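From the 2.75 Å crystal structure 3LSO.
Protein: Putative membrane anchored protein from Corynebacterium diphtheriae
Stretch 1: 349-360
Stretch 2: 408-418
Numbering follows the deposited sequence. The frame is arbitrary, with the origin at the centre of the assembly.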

# COMPACT_ATOMS: atom_id res chain seq x y z
N LYS B 349 25.55 30.49 1.26
CA LYS B 349 26.15 31.64 1.96
C LYS B 349 25.33 32.11 3.16
O LYS B 349 24.12 32.32 3.06
CB LYS B 349 26.33 32.84 1.01
CG LYS B 349 27.49 32.75 0.01
CD LYS B 349 27.33 33.90 -1.03
CE LYS B 349 28.43 33.88 -2.14
NZ LYS B 349 28.09 32.95 -3.27
N TYR B 350 25.99 32.28 4.30
CA TYR B 350 25.33 32.82 5.47
C TYR B 350 25.11 34.32 5.26
O TYR B 350 26.03 35.02 4.82
CB TYR B 350 26.19 32.55 6.69
CG TYR B 350 25.89 33.37 7.91
CD1 TYR B 350 24.91 32.97 8.85
CD2 TYR B 350 26.62 34.54 8.17
CE1 TYR B 350 24.66 33.73 10.00
CE2 TYR B 350 26.37 35.30 9.32
CZ TYR B 350 25.40 34.90 10.21
OH TYR B 350 25.21 35.70 11.31
N ILE B 351 23.90 34.81 5.54
CA ILE B 351 23.62 36.23 5.45
C ILE B 351 24.09 36.96 6.72
O ILE B 351 23.58 36.70 7.82
CB ILE B 351 22.11 36.52 5.29
CG1 ILE B 351 21.45 35.69 4.18
CG2 ILE B 351 21.87 38.03 5.11
CD1 ILE B 351 21.99 35.94 2.87
N ASP B 352 25.03 37.90 6.58
CA ASP B 352 25.55 38.62 7.74
C ASP B 352 24.45 39.22 8.58
O ASP B 352 23.51 39.83 8.06
CB ASP B 352 26.55 39.70 7.35
CG ASP B 352 27.71 39.16 6.53
OD1 ASP B 352 27.83 37.91 6.41
OD2 ASP B 352 28.52 39.96 6.01
N GLY B 353 24.58 39.00 9.89
CA GLY B 353 23.76 39.66 10.88
C GLY B 353 22.43 38.99 11.09
O GLY B 353 21.54 39.60 11.68
N THR B 354 22.27 37.75 10.63
CA THR B 354 20.98 37.10 10.75
C THR B 354 21.03 35.99 11.79
O THR B 354 19.97 35.51 12.24
CB THR B 354 20.46 36.49 9.40
OG1 THR B 354 21.32 35.43 8.93
CG2 THR B 354 20.32 37.54 8.37
N GLY B 355 22.24 35.58 12.13
CA GLY B 355 22.48 34.49 13.06
C GLY B 355 22.30 34.93 14.49
O GLY B 355 22.82 35.97 14.90
N LYS B 356 21.56 34.13 15.25
CA LYS B 356 21.30 34.41 16.67
C LYS B 356 20.73 33.21 17.38
O LYS B 356 20.18 32.30 16.72
CB LYS B 356 20.33 35.58 16.81
CG LYS B 356 18.92 35.32 16.34
CD LYS B 356 18.15 36.61 16.34
CE LYS B 356 18.76 37.61 15.32
NZ LYS B 356 17.90 38.85 15.06
N THR B 357 20.84 33.21 18.73
CA THR B 357 20.32 32.13 19.58
C THR B 357 19.16 32.59 20.48
O THR B 357 18.96 33.78 20.63
CB THR B 357 21.42 31.56 20.50
OG1 THR B 357 22.07 32.62 21.22
CG2 THR B 357 22.45 30.81 19.73
N ASN B 358 18.42 31.63 21.06
CA ASN B 358 17.42 31.79 22.15
C ASN B 358 17.92 32.43 23.40
O ASN B 358 17.43 32.07 24.50
CB ASN B 358 17.31 30.49 22.92
CG ASN B 358 16.72 29.43 22.22
OD1 ASN B 358 15.54 29.20 22.34
ND2 ASN B 358 17.54 28.65 21.60
N TYR B 359 18.99 33.18 23.33
CA TYR B 359 19.62 33.55 24.59
C TYR B 359 20.82 34.32 24.19
O TYR B 359 21.39 34.03 23.13
CB TYR B 359 19.99 32.32 25.43
CG TYR B 359 20.82 31.24 24.74
CD1 TYR B 359 22.20 31.36 24.61
CD2 TYR B 359 20.24 30.07 24.27
CE1 TYR B 359 22.96 30.36 23.99
CE2 TYR B 359 21.00 29.05 23.68
CZ TYR B 359 22.36 29.20 23.53
OH TYR B 359 23.12 28.20 22.90
N SER B 360 21.20 35.30 25.00
CA SER B 360 22.31 36.16 24.62
C SER B 360 23.55 35.30 24.47
O SER B 360 23.76 34.33 25.21
CB SER B 360 22.50 37.33 25.58
OG SER B 360 22.56 36.87 26.89
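Stretch 2 (408-418) SPQTVSAEFEI

Stretch 2 is extended from Gln410 to Glu417 and forms one continuous strand. It runs antiparallel to stretch 1, so Glu417 lies beside Lys349 and Val412 beside Thr357. Stretch 1 is strand at Lys349 and Tyr350, and again at Lys356 and Thr357. Between these segments a type II beta turn runs from Ile351 to Thr354. Gly353 takes the positive phi of this turn, 83°, which favours glycine.

The turn interrupts the pairing, while the strand of stretch 2 continues past it without a break. Four residues of stretch 1, Ile351 to Thr354, fall between Tyr350, which pairs with Phe416, and Gly355, whose CA lies 4.2 Å from Ala414 CA. Only Glu415 lies between those two partners on stretch 2. The extra residues are therefore taken up as a bulge, and Asp352 and Gly353 make no contact with stretch 2.

Before the bulge, Lys349 and Glu417 form a hydrogen-bonded pair. Lys349 N donates to Glu417 O at 3.0 Å, and Glu417 N donates to Lys349 O at 2.8 Å. Ile351 N then donates to Glu415 O at 2.8 Å. The return bond comes from a side chain: Glu415 N donates to Thr354 OG1 at 2.8 Å. Thr354 OG1 in turn donates to Ile351 O at 2.8 Å, so this hydroxyl ties the turn together and also serves the neighbouring strand.

Beyond the bulge, Lys356 and Ser413 pair through Lys356 N to Ser413 O at 3.1 Å and Ser413 N to Lys356 O at 3.0 Å. Asn358 N donates to Thr411 O at 3.2 Å, the last bond of the ladder. CA-H...O contacts supplement it, including Gly355 CA to Ser413 O at 3.3 Å and Thr357 CA to Thr411 O at 3.2 Å.

Tyr350, Phe416, Thr357 and Val412 place their side chains on one face of the sheet. Tyr350 CB packs 3.7 Å from Phe416 CE2, and Tyr350 CE1 lies 3.8 Å from Ala414 CB. Both partners lie at the edge of the tyrosine ring. Tyr350 OH accepts from Gly355 N at 3.1 Å, which links the two ends of the bulge. A CB on Gly355 would clash with that hydroxyl. Further along, Thr357 CG2 is 4.1 Å from Val412 CB.

Lys349, Glu417, Lys356 and Ser413 occupy the other face. Lys349 CB and Glu417 CB are 3.9 Å apart, but the end of the lysine leads away. Lys356 CG lies 4.3 Å from Ser413 OG.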

# COMPACT_ATOMS: atom_id res chain seq x y z
N SER B 408 14.36 22.69 27.61
CA SER B 408 13.72 23.39 26.51
C SER B 408 14.74 23.63 25.39
O SER B 408 15.93 23.86 25.65
CB SER B 408 13.05 24.68 27.00
OG SER B 408 14.02 25.69 27.18
N PRO B 409 14.29 23.57 24.12
CA PRO B 409 15.21 23.60 22.98
C PRO B 409 16.23 24.71 23.06
O PRO B 409 15.87 25.83 23.43
CB PRO B 409 14.28 23.88 21.81
CG PRO B 409 12.95 23.37 22.22
CD PRO B 409 12.88 23.67 23.68
N GLN B 410 17.48 24.39 22.73
CA GLN B 410 18.55 25.39 22.52
C GLN B 410 18.66 25.67 21.01
O GLN B 410 19.09 24.82 20.25
CB GLN B 410 19.89 24.87 23.05
CG GLN B 410 19.87 24.24 24.46
CD GLN B 410 19.49 25.21 25.56
OE1 GLN B 410 18.35 25.25 26.01
NE2 GLN B 410 20.45 25.98 26.02
N THR B 411 18.27 26.85 20.56
CA THR B 411 18.06 27.08 19.14
C THR B 411 18.98 28.14 18.54
O THR B 411 19.19 29.22 19.10
CB THR B 411 16.59 27.48 18.90
OG1 THR B 411 15.75 26.45 19.42
CG2 THR B 411 16.30 27.65 17.44
N VAL B 412 19.54 27.84 17.39
CA VAL B 412 20.16 28.88 16.61
C VAL B 412 19.37 29.00 15.28
O VAL B 412 18.95 28.00 14.70
CB VAL B 412 21.62 28.55 16.43
CG1 VAL B 412 21.78 27.09 16.18
CG2 VAL B 412 22.21 29.34 15.29
N SER B 413 19.11 30.23 14.85
CA SER B 413 18.48 30.46 13.55
C SER B 413 19.22 31.52 12.75
O SER B 413 19.90 32.39 13.30
CB SER B 413 17.02 30.85 13.71
OG SER B 413 16.85 32.03 14.47
N ALA B 414 19.11 31.43 11.44
CA ALA B 414 19.85 32.35 10.60
C ALA B 414 19.28 32.34 9.21
O ALA B 414 18.36 31.58 8.93
CB ALA B 414 21.33 31.97 10.57
N GLU B 415 19.83 33.16 8.32
CA GLU B 415 19.37 33.14 6.95
C GLU B 415 20.49 32.88 6.01
O GLU B 415 21.61 33.36 6.23
CB GLU B 415 18.69 34.43 6.58
CG GLU B 415 17.40 34.60 7.34
CD GLU B 415 16.58 35.78 6.84
OE1 GLU B 415 16.86 36.29 5.71
OE2 GLU B 415 15.65 36.18 7.59
N PHE B 416 20.16 32.13 4.96
CA PHE B 416 21.11 31.67 3.98
C PHE B 416 20.70 31.95 2.56
O PHE B 416 19.52 32.14 2.24
CB PHE B 416 21.30 30.18 4.16
CG PHE B 416 21.89 29.84 5.45
CD1 PHE B 416 21.09 29.48 6.51
CD2 PHE B 416 23.26 29.95 5.64
CE1 PHE B 416 21.64 29.19 7.74
CE2 PHE B 416 23.83 29.66 6.89
CZ PHE B 416 23.00 29.28 7.93
N GLU B 417 21.70 31.91 1.70
CA GLU B 417 21.58 32.29 0.31
C GLU B 417 21.95 31.08 -0.53
O GLU B 417 23.06 30.55 -0.40
CB GLU B 417 22.58 33.41 0.06
CG GLU B 417 21.95 34.63 -0.50
CD GLU B 417 22.92 35.82 -0.66
OE1 GLU B 417 23.67 36.15 0.29
OE2 GLU B 417 22.89 36.44 -1.76
N ILE B 418 21.03 30.60 -1.36
CA ILE B 418 21.29 29.46 -2.25
C ILE B 418 21.83 29.93 -3.62
O ILE B 418 21.12 30.58 -4.36
CB ILE B 418 20.01 28.64 -2.52
CG1 ILE B 418 19.13 28.49 -1.26
CG2 ILE B 418 20.34 27.28 -3.13
CD1 ILE B 418 19.61 27.49 -0.22